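Local structure of nidogen (Mus musculus, 1NPE) at residues 188-192 with 203-209; 208-212 with 223-228. The protein binds the laminin gamma-1 chain through its six-bladed YWTD beta-propeller, and so probably helps join laminin to the rest of the basement membrane. One frame throughout, in Å; residues are numbered along the deposited sequence.

Overall arrangement
The two contacts are neighbours in a six-bladed YWTD beta-propeller of four-stranded antiparallel blades, and their centres lie about 11 Å apart on the same side of the chain's centre. Contact 1 (188-192 with 203-209) pairs the third and outermost strands of one blade, 190-195 and 201-206. The chain then leaves the blade through Leu208 and Gln209, which belong to both contacts, and enters strand 211-217, the first of the next blade. Contact 2 (208-212 with 223-228) pairs that strand with 220-225. Together they trace the passage from the outside of one blade to the inner hairpin of the next, at one end of which Tyr210 and Trp226 meet the laminin gamma-1 chain.

Contact 1: residues 188-192 with 203-209; sequences THRAE and KVLEGLQ. With CD (cadmium ion), chain D.
Strands 190-192 and 203-206 run antiparallel, their axes at 163° and 4.7 Å apart at closest approach. Ala191 and Leu205 form a hydrogen-bonded pair (Ala191 N to Leu205 O 3.0 Å, Leu205 N to Ala191 O 2.9 Å), and Glu192 faces Val204 as a non-hydrogen-bonded pair. Beyond the strand, Gly207 takes positive phi (90/10) and Leu208 N donates to His189 O at 3.0 Å. His189, at 57/45, forms a G1 beta bulge with Arg190 opposite Asp185. On one face Arg190 (chi1 p) forms a salt bridge with Glu206 (Arg190 NH1 to Glu206 OE1 2.9 Å), with Val204 CG2 over the guanidinium; on the other, Ala191 CB lies 3.7 Å from Leu208 CD2. The His189 ring (chi1 m) donates from ND1 to Gln209 O at 2.9 Å, while its NE2 and two waters bind the cadmium ion at 2.1, 1.9 and 2.4 Å. At this outer edge of a propeller blade, strand 180-185 flanks 190-195 on the inside and Leu208 touches Tyr223 of the next blade.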
loop_
_atom_site.group_PDB
_atom_site.type_symbol
_atom_site.label_atom_id
_atom_site.label_comp_id
_atom_site.label_asym_id
_atom_site.label_seq_id
_atom_site.Cartn_x
_atom_site.Cartn_y
_atom_site.Cartn_z
ATOM N N THR A 188 -11.092 -12.077 1.320
ATOM C CA THR A 188 -12.325 -12.734 1.740
ATOM C C THR A 188 -13.526 -12.043 1.078
ATOM O O THR A 188 -14.671 -12.463 1.255
ATOM C CB THR A 188 -12.513 -12.667 3.274
ATOM O OG1 THR A 188 -12.551 -11.298 3.696
ATOM C CG2 THR A 188 -11.375 -13.391 3.991
ATOM N N HIS A 189 -13.248 -10.963 0.346
ATOM C CA HIS A 189 -14.264 -10.179 -0.361
ATOM C C HIS A 189 -15.375 -9.641 0.533
ATOM O O HIS A 189 -16.557 -9.711 0.191
ATOM C CB HIS A 189 -14.842 -10.978 -1.537
ATOM C CG HIS A 189 -13.809 -11.368 -2.546
ATOM N ND1 HIS A 189 -13.199 -10.448 -3.375
ATOM C CD2 HIS A 189 -13.228 -12.560 -2.810
ATOM C CE1 HIS A 189 -12.282 -11.059 -4.103
ATOM N NE2 HIS A 189 -12.279 -12.340 -3.780
ATOM N N ARG A 190 -14.988 -9.099 1.683
ATOM C CA ARG A 190 -15.970 -8.551 2.593
ATOM C C ARG A 190 -15.496 -7.442 3.522
ATOM O O ARG A 190 -14.331 -7.041 3.497
ATOM C CB ARG A 190 -16.669 -9.682 3.369
ATOM C CG ARG A 190 -15.796 -10.648 4.148
ATOM C CD ARG A 190 -16.471 -12.029 4.172
ATOM N NE ARG A 190 -16.310 -12.744 5.437
ATOM C CZ ARG A 190 -16.999 -13.838 5.772
ATOM N NH1 ARG A 190 -17.894 -14.353 4.932
ATOM N NH2 ARG A 190 -16.833 -14.394 6.969
ATOM N N ALA A 191 -16.454 -6.861 4.235
ATOM C CA ALA A 191 -16.185 -5.819 5.209
ATOM C C ALA A 191 -16.570 -6.415 6.556
ATOM O O ALA A 191 -17.614 -7.054 6.687
ATOM C CB ALA A 191 -17.023 -4.581 4.918
ATOM N N GLU A 192 -15.701 -6.270 7.547
ATOM C CA GLU A 192 -15.997 -6.806 8.863
ATOM C C GLU A 192 -15.820 -5.744 9.929
ATOM O O GLU A 192 -14.916 -4.911 9.844
ATOM C CB GLU A 192 -15.118 -8.019 9.170
ATOM C CG GLU A 192 -15.262 -9.149 8.161
ATOM C CD GLU A 192 -14.723 -10.470 8.666
ATOM O OE1 GLU A 192 -15.171 -10.928 9.734
ATOM O OE2 GLU A 192 -13.864 -11.064 7.996
ATOM N N LYS A 203 -19.264 -8.637 12.698
ATOM C CA LYS A 203 -20.391 -8.404 11.797
ATOM C C LYS A 203 -19.753 -8.485 10.424
ATOM O O LYS A 203 -18.669 -7.935 10.225
ATOM C CB LYS A 203 -20.919 -6.980 11.921
ATOM C CG LYS A 203 -21.901 -6.672 13.019
ATOM C CD LYS A 203 -22.361 -5.225 12.801
ATOM C CE LYS A 203 -23.293 -4.718 13.885
ATOM N NZ LYS A 203 -23.503 -3.250 13.735
ATOM N N VAL A 204 -20.400 -9.141 9.469
ATOM C CA VAL A 204 -19.813 -9.215 8.142
ATOM C C VAL A 204 -20.761 -8.850 7.004
ATOM O O VAL A 204 -21.925 -9.243 6.987
ATOM C CB VAL A 204 -19.146 -10.608 7.846
ATOM C CG1 VAL A 204 -18.554 -11.219 9.108
ATOM C CG2 VAL A 204 -20.108 -11.553 7.177
ATOM N N LEU A 205 -20.247 -8.048 6.079
ATOM C CA LEU A 205 -20.974 -7.637 4.894
ATOM C C LEU A 205 -20.245 -8.315 3.735
ATOM O O LEU A 205 -19.041 -8.145 3.577
ATOM C CB LEU A 205 -20.925 -6.115 4.728
ATOM C CG LEU A 205 -21.478 -5.590 3.396
ATOM C CD1 LEU A 205 -22.950 -5.948 3.262
ATOM C CD2 LEU A 205 -21.277 -4.087 3.298
ATOM N N GLU A 206 -20.969 -9.094 2.939
ATOM C CA GLU A 206 -20.368 -9.802 1.812
ATOM C C GLU A 206 -20.550 -9.104 0.470
ATOM O O GLU A 206 -21.276 -8.117 0.360
ATOM C CB GLU A 206 -20.942 -11.217 1.727
ATOM C CG GLU A 206 -20.911 -11.974 3.044
ATOM C CD GLU A 206 -20.317 -13.363 2.910
ATOM O OE1 GLU A 206 -19.134 -13.473 2.507
ATOM O OE2 GLU A 206 -21.035 -14.343 3.215
ATOM N N GLY A 207 -19.858 -9.618 -0.542
ATOM C CA GLY A 207 -19.970 -9.075 -1.884
ATOM C C GLY A 207 -19.031 -7.960 -2.302
ATOM O O GLY A 207 -19.249 -7.356 -3.358
ATOM N N LEU A 208 -18.007 -7.663 -1.505
ATOM C CA LEU A 208 -17.070 -6.603 -1.877
ATOM C C LEU A 208 -16.051 -7.145 -2.883
ATOM O O LEU A 208 -15.292 -8.066 -2.582
ATOM C CB LEU A 208 -16.381 -5.999 -0.643
ATOM C CG LEU A 208 -17.237 -5.121 0.286
ATOM C CD1 LEU A 208 -18.265 -5.964 1.040
ATOM C CD2 LEU A 208 -16.337 -4.377 1.272
ATOM N N GLN A 209 -16.054 -6.568 -4.081
ATOM C CA GLN A 209 -15.178 -6.997 -5.171
ATOM C C GLN A 209 -13.669 -6.913 -4.916
ATOM O O GLN A 209 -12.990 -7.937 -4.880
ATOM C CB GLN A 209 -15.556 -6.252 -6.452
ATOM C CG GLN A 209 -17.037 -6.362 -6.800
ATOM C CD GLN A 209 -17.286 -7.150 -8.074
ATOM O OE1 GLN A 209 -17.215 -8.380 -8.085
ATOM N NE2 GLN A 209 -17.582 -6.442 -9.157
HETATM CD CD CD D . -10.788 -13.381 -4.778
HETATM O O HOH W 1 -10.239 -11.968 -6.580
HETATM O O HOH W 2 -11.882 -14.947 -4.613
#

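Contact 2: residues 208-212 with 223-228; sequences LQYPF and YTDWKT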
loop_
_atom_site.group_PDB
_atom_site.type_symbol
_atom_site.label_atom_id
_atom_site.label_comp_id
_atom_site.label_asym_id
_atom_site.label_seq_id
_atom_site.Cartn_x
_atom_site.Cartn_y
_atom_site.Cartn_z
ATOM N N LEU A 208 -18.007 -7.663 -1.505
ATOM C CA LEU A 208 -17.070 -6.603 -1.877
ATOM C C LEU A 208 -16.051 -7.145 -2.883
ATOM O O LEU A 208 -15.292 -8.066 -2.582
ATOM C CB LEU A 208 -16.381 -5.999 -0.643
ATOM C CG LEU A 208 -17.237 -5.121 0.286
ATOM C CD1 LEU A 208 -18.265 -5.964 1.040
ATOM C CD2 LEU A 208 -16.337 -4.377 1.272
ATOM N N GLN A 209 -16.054 -6.568 -4.081
ATOM C CA GLN A 209 -15.178 -6.997 -5.171
ATOM C C GLN A 209 -13.669 -6.913 -4.916
ATOM O O GLN A 209 -12.990 -7.937 -4.880
ATOM C CB GLN A 209 -15.556 -6.252 -6.452
ATOM C CG GLN A 209 -17.037 -6.362 -6.800
ATOM C CD GLN A 209 -17.286 -7.150 -8.074
ATOM O OE1 GLN A 209 -17.215 -8.380 -8.085
ATOM N NE2 GLN A 209 -17.582 -6.442 -9.157
ATOM N N TYR A 210 -13.134 -5.705 -4.779
ATOM C CA TYR A 210 -11.709 -5.540 -4.510
ATOM C C TYR A 210 -11.458 -4.230 -3.798
ATOM O O TYR A 210 -10.906 -3.286 -4.367
ATOM C CB TYR A 210 -10.857 -5.616 -5.789
ATOM C CG TYR A 210 -9.446 -6.091 -5.493
ATOM C CD1 TYR A 210 -9.088 -7.427 -5.679
ATOM C CD2 TYR A 210 -8.499 -5.229 -4.939
ATOM C CE1 TYR A 210 -7.827 -7.895 -5.313
ATOM C CE2 TYR A 210 -7.236 -5.687 -4.569
ATOM C CZ TYR A 210 -6.911 -7.019 -4.754
ATOM O OH TYR A 210 -5.691 -7.482 -4.352
ATOM N N PRO A 211 -11.846 -4.167 -2.518
ATOM C CA PRO A 211 -11.690 -2.986 -1.670
ATOM C C PRO A 211 -10.230 -2.669 -1.405
ATOM O O PRO A 211 -9.429 -3.577 -1.184
ATOM C CB PRO A 211 -12.345 -3.414 -0.354
ATOM C CG PRO A 211 -13.143 -4.602 -0.679
ATOM C CD PRO A 211 -12.377 -5.298 -1.745
ATOM N N PHE A 212 -9.899 -1.383 -1.413
ATOM C CA PHE A 212 -8.545 -0.950 -1.112
ATOM C C PHE A 212 -8.488 -0.143 0.186
ATOM O O PHE A 212 -7.620 -0.373 1.026
ATOM C CB PHE A 212 -7.940 -0.110 -2.235
ATOM C CG PHE A 212 -6.582 0.417 -1.896
ATOM C CD1 PHE A 212 -5.460 -0.398 -2.026
ATOM C CD2 PHE A 212 -6.427 1.693 -1.345
ATOM C CE1 PHE A 212 -4.209 0.041 -1.608
ATOM C CE2 PHE A 212 -5.183 2.137 -0.927
ATOM C CZ PHE A 212 -4.069 1.308 -1.056
ATOM N N TYR A 223 -15.911 2.918 0.776
ATOM C CA TYR A 223 -14.675 2.276 0.365
ATOM C C TYR A 223 -14.345 2.445 -1.116
ATOM O O TYR A 223 -15.229 2.670 -1.945
ATOM C CB TYR A 223 -14.670 0.789 0.758
ATOM C CG TYR A 223 -15.581 -0.122 -0.034
ATOM C CD1 TYR A 223 -15.120 -0.777 -1.179
ATOM C CD2 TYR A 223 -16.882 -0.387 0.395
ATOM C CE1 TYR A 223 -15.930 -1.681 -1.873
ATOM C CE2 TYR A 223 -17.702 -1.284 -0.290
ATOM C CZ TYR A 223 -17.216 -1.928 -1.420
ATOM O OH TYR A 223 -18.009 -2.835 -2.081
ATOM N N THR A 224 -13.053 2.360 -1.430
ATOM C CA THR A 224 -12.585 2.468 -2.806
ATOM C C THR A 224 -12.380 1.054 -3.320
ATOM O O THR A 224 -11.854 0.196 -2.602
ATOM C CB THR A 224 -11.269 3.254 -2.902
ATOM O OG1 THR A 224 -10.261 2.609 -2.111
ATOM C CG2 THR A 224 -11.477 4.693 -2.419
ATOM N N ASP A 225 -12.791 0.815 -4.561
ATOM C CA ASP A 225 -12.691 -0.509 -5.155
ATOM C C ASP A 225 -11.893 -0.491 -6.452
ATOM O O ASP A 225 -12.138 0.327 -7.338
ATOM C CB ASP A 225 -14.101 -1.069 -5.383
ATOM C CG ASP A 225 -14.103 -2.547 -5.749
ATOM O OD1 ASP A 225 -13.779 -2.875 -6.898
ATOM O OD2 ASP A 225 -14.460 -3.383 -4.897
ATOM N N TRP A 226 -10.933 -1.405 -6.541
ATOM C CA TRP A 226 -10.052 -1.544 -7.705
ATOM C C TRP A 226 -10.699 -2.255 -8.905
ATOM O O TRP A 226 -10.298 -2.053 -10.055
ATOM C CB TRP A 226 -8.793 -2.310 -7.299
ATOM C CG TRP A 226 -7.771 -1.495 -6.563
ATOM C CD1 TRP A 226 -7.879 -0.191 -6.160
ATOM C CD2 TRP A 226 -6.462 -1.925 -6.182
ATOM N NE1 TRP A 226 -6.717 0.213 -5.553
ATOM C CE2 TRP A 226 -5.830 -0.831 -5.554
ATOM C CE3 TRP A 226 -5.761 -3.132 -6.307
ATOM C CZ2 TRP A 226 -4.531 -0.907 -5.054
ATOM C CZ3 TRP A 226 -4.472 -3.208 -5.808
ATOM C CH2 TRP A 226 -3.870 -2.100 -5.187
ATOM N N LYS A 227 -11.649 -3.138 -8.622
ATOM C CA LYS A 227 -12.343 -3.885 -9.662
ATOM C C LYS A 227 -13.372 -3.008 -10.374
ATOM O O LYS A 227 -13.375 -2.915 -11.602
ATOM C CB LYS A 227 -13.017 -5.113 -9.036
ATOM C CG LYS A 227 -14.055 -5.824 -9.895
ATOM C CD LYS A 227 -13.436 -6.648 -11.009
ATOM C CE LYS A 227 -14.525 -7.392 -11.782
ATOM N NZ LYS A 227 -13.998 -8.097 -12.986
ATOM N N THR A 228 -14.198 -2.316 -9.592
ATOM C CA THR A 228 -15.258 -1.467 -10.130
ATOM C C THR A 228 -14.855 -0.023 -10.417
ATOM O O THR A 228 -15.614 0.718 -11.044
ATOM C CB THR A 228 -16.468 -1.429 -9.177
ATOM O OG1 THR A 228 -16.101 -0.758 -7.966
ATOM C CG2 THR A 228 -16.947 -2.840 -8.847
HETATM O O HOH W 3 -17.076 -4.136 -4.282
#
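Three aromatic side chains, Tyr210, Phe212 and Trp226, form the apolar centre. The indole lies nearly parallel to both other rings but slid apart from them: its six-membered ring is at 5° to Tyr210 (centroids 5.5 Å apart), its five-membered ring at 12° to Phe212 (5.1 Å). Phe212 CB also sits over the indole face. In a second apolar patch, Leu208 CD2 makes a CH-pi contact with the face of Tyr223, 3.9 Å from the ring centroid, and Pro211 CB lies 3.9 Å from Tyr223 CD1. Between these groups the strands pair antiparallel, Pro211 opposite Asp225, with Phe212 N to Thr224 O at 2.8 Å and Trp226 N to Tyr210 O at 2.9 Å. Asp225 organises the polar edge. Its OD2 accepts from Tyr210 N (2.7 Å) and, through a water, reaches Gln209 N and Tyr223 OH; its OD1 accepts from Thr228 N (2.8 Å), an Asx motif. Tyr223, Thr224 and Asp225 stand at the W, T and D places of a YWTD repeat, and the hairpin is the inner pair of a propeller blade, where Tyr210 OH hydrogen-bonds Asn67 of the laminin gamma-1 chain and Trp226 packs on its Pro66.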